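Local atomic coordinates of isoaspartyl dipeptidase (Fervidobacterium islandicum, PDB entry 7CDH), a protein that probably hydrolyses isoaspartyl (beta-aspartyl) dipeptides as a zinc-dependent metallo-peptidase of the amidohydrolase family, consistent with a role in protein repair. Residues I245-L250 / D266-A271. Residues are numbered along the deposited sequence; the frame is centred on the assembly and turned at random.
Sequences IDLTAL and DAICEA
Leu-247 on strand 245-248 meets Ala-267 and Ile-268 of helix 264-273 through a single methyl group, a compact example of how a barrel strand is joined to the helix that follows it. The side chain starts at CB, which points toward the helix but makes no contact with it. One atom further, Leu-247 CG is still 4.8 Å from Ala-267 CB, so the branch point stops short of the helix. There the chain forks. CD1 continues the extended line away from CA (chi2 176°) and makes both close approaches: Leu-247 CD1 is 3.9 Å from Ala-267 CB and also 3.9 Å from Ile-268 CG1. The directions from Leu-247 CD1 to these two carbons are about 80° apart, so the methyl bridges two neighbouring helix residues. The other branch, CD2, stays back and makes no contact with the helix. Ile-268 leans in from the flank of the helix and crosses the leucine at a slant; its chi1 of -72° sets CG1 beside its own backbone N, presenting a methylene to Leu-247 CD1. The touch is wholly apolar and buried. Val-280 and Ile-282 of strand 280-283 also pack on Leu-247, while Phe-232 of helix 229-240 touches Ala-267. On the strand's inner side, Thr-248 OG1 is hydrogen-bonded to ND1 of the zinc ligand His-224. Strand, helix and the parallel strand 280-283 thus form a beta-alpha-beta crossover, with Leu-247 in the hydrophobic layer between barrel wall and outer helices that is characteristic of the TIM-barrel fold of amidohydrolases.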
# COMPACT_ATOMS: atom_id res chain seq x y z
N ILE A 245 -35.30 -11.38 -15.45
CA ILE A 245 -34.56 -12.62 -15.11
C ILE A 245 -33.95 -13.14 -16.41
O ILE A 245 -34.49 -12.82 -17.47
CB ILE A 245 -35.48 -13.64 -14.41
CG1 ILE A 245 -36.55 -14.21 -15.34
CG2 ILE A 245 -36.10 -12.99 -13.19
CD1 ILE A 245 -37.44 -15.26 -14.71
N ASP A 246 -32.84 -13.89 -16.30
CA ASP A 246 -32.11 -14.53 -17.42
C ASP A 246 -32.19 -16.03 -17.21
O ASP A 246 -32.08 -16.49 -16.08
CB ASP A 246 -30.66 -14.06 -17.52
CG ASP A 246 -29.93 -14.62 -18.74
OD1 ASP A 246 -30.44 -14.44 -19.86
OD2 ASP A 246 -28.87 -15.25 -18.58
N LEU A 247 -32.44 -16.75 -18.29
CA LEU A 247 -32.57 -18.22 -18.32
C LEU A 247 -31.43 -18.72 -19.20
O LEU A 247 -31.15 -18.11 -20.27
CB LEU A 247 -33.93 -18.60 -18.94
CG LEU A 247 -35.16 -17.88 -18.40
CD1 LEU A 247 -36.42 -18.28 -19.17
CD2 LEU A 247 -35.34 -18.15 -16.91
N THR A 248 -30.77 -19.78 -18.79
CA THR A 248 -29.66 -20.31 -19.61
C THR A 248 -30.31 -21.03 -20.79
O THR A 248 -31.09 -21.99 -20.58
CB THR A 248 -28.71 -21.18 -18.79
OG1 THR A 248 -28.29 -20.40 -17.67
CG2 THR A 248 -27.54 -21.62 -19.62
N ALA A 249 -30.01 -20.57 -21.99
CA ALA A 249 -30.43 -21.20 -23.25
C ALA A 249 -30.21 -22.71 -23.20
O ALA A 249 -29.23 -23.18 -22.59
CB ALA A 249 -29.67 -20.59 -24.40
N LEU A 250 -31.10 -23.45 -23.85
CA LEU A 250 -30.92 -24.89 -24.14
C LEU A 250 -29.71 -25.01 -25.08
O LEU A 250 -29.64 -24.24 -26.04
CB LEU A 250 -32.21 -25.43 -24.77
CG LEU A 250 -32.63 -26.81 -24.29
CD1 LEU A 250 -33.05 -26.74 -22.84
CD2 LEU A 250 -33.76 -27.33 -25.18
N ASP A 266 -39.93 -24.76 -21.34
CA ASP A 266 -41.11 -24.73 -20.44
C ASP A 266 -41.18 -23.35 -19.79
O ASP A 266 -42.27 -22.75 -19.74
CB ASP A 266 -41.05 -25.84 -19.40
CG ASP A 266 -40.99 -27.22 -20.03
OD1 ASP A 266 -41.81 -27.48 -20.98
OD2 ASP A 266 -40.11 -28.02 -19.61
N ALA A 267 -40.04 -22.87 -19.29
CA ALA A 267 -39.96 -21.58 -18.58
C ALA A 267 -40.52 -20.46 -19.47
O ALA A 267 -41.32 -19.65 -18.99
CB ALA A 267 -38.52 -21.36 -18.17
N ILE A 268 -40.08 -20.40 -20.72
CA ILE A 268 -40.47 -19.30 -21.66
C ILE A 268 -41.98 -19.38 -21.95
O ILE A 268 -42.64 -18.31 -22.10
CB ILE A 268 -39.61 -19.38 -22.94
CG1 ILE A 268 -38.18 -18.95 -22.64
CG2 ILE A 268 -40.23 -18.58 -24.10
CD1 ILE A 268 -37.23 -19.15 -23.78
N CYS A 269 -42.51 -20.60 -22.07
CA CYS A 269 -43.93 -20.85 -22.40
C CYS A 269 -44.79 -20.43 -21.21
O CYS A 269 -45.78 -19.72 -21.43
CB CYS A 269 -44.17 -22.30 -22.81
SG CYS A 269 -43.45 -22.65 -24.43
N GLU A 270 -44.37 -20.77 -20.00
CA GLU A 270 -45.07 -20.31 -18.79
C GLU A 270 -45.03 -18.79 -18.73
O GLU A 270 -46.06 -18.21 -18.38
CB GLU A 270 -44.46 -20.92 -17.54
CG GLU A 270 -45.19 -20.53 -16.27
CD GLU A 270 -44.82 -21.34 -15.04
OE1 GLU A 270 -44.18 -22.41 -15.21
OE2 GLU A 270 -45.18 -20.92 -13.90
N ALA A 271 -43.90 -18.14 -19.06
CA ALA A 271 -43.79 -16.68 -18.87
C ALA A 271 -44.76 -15.99 -19.84
O ALA A 271 -45.38 -14.97 -19.42
CB ALA A 271 -42.36 -16.20 -19.02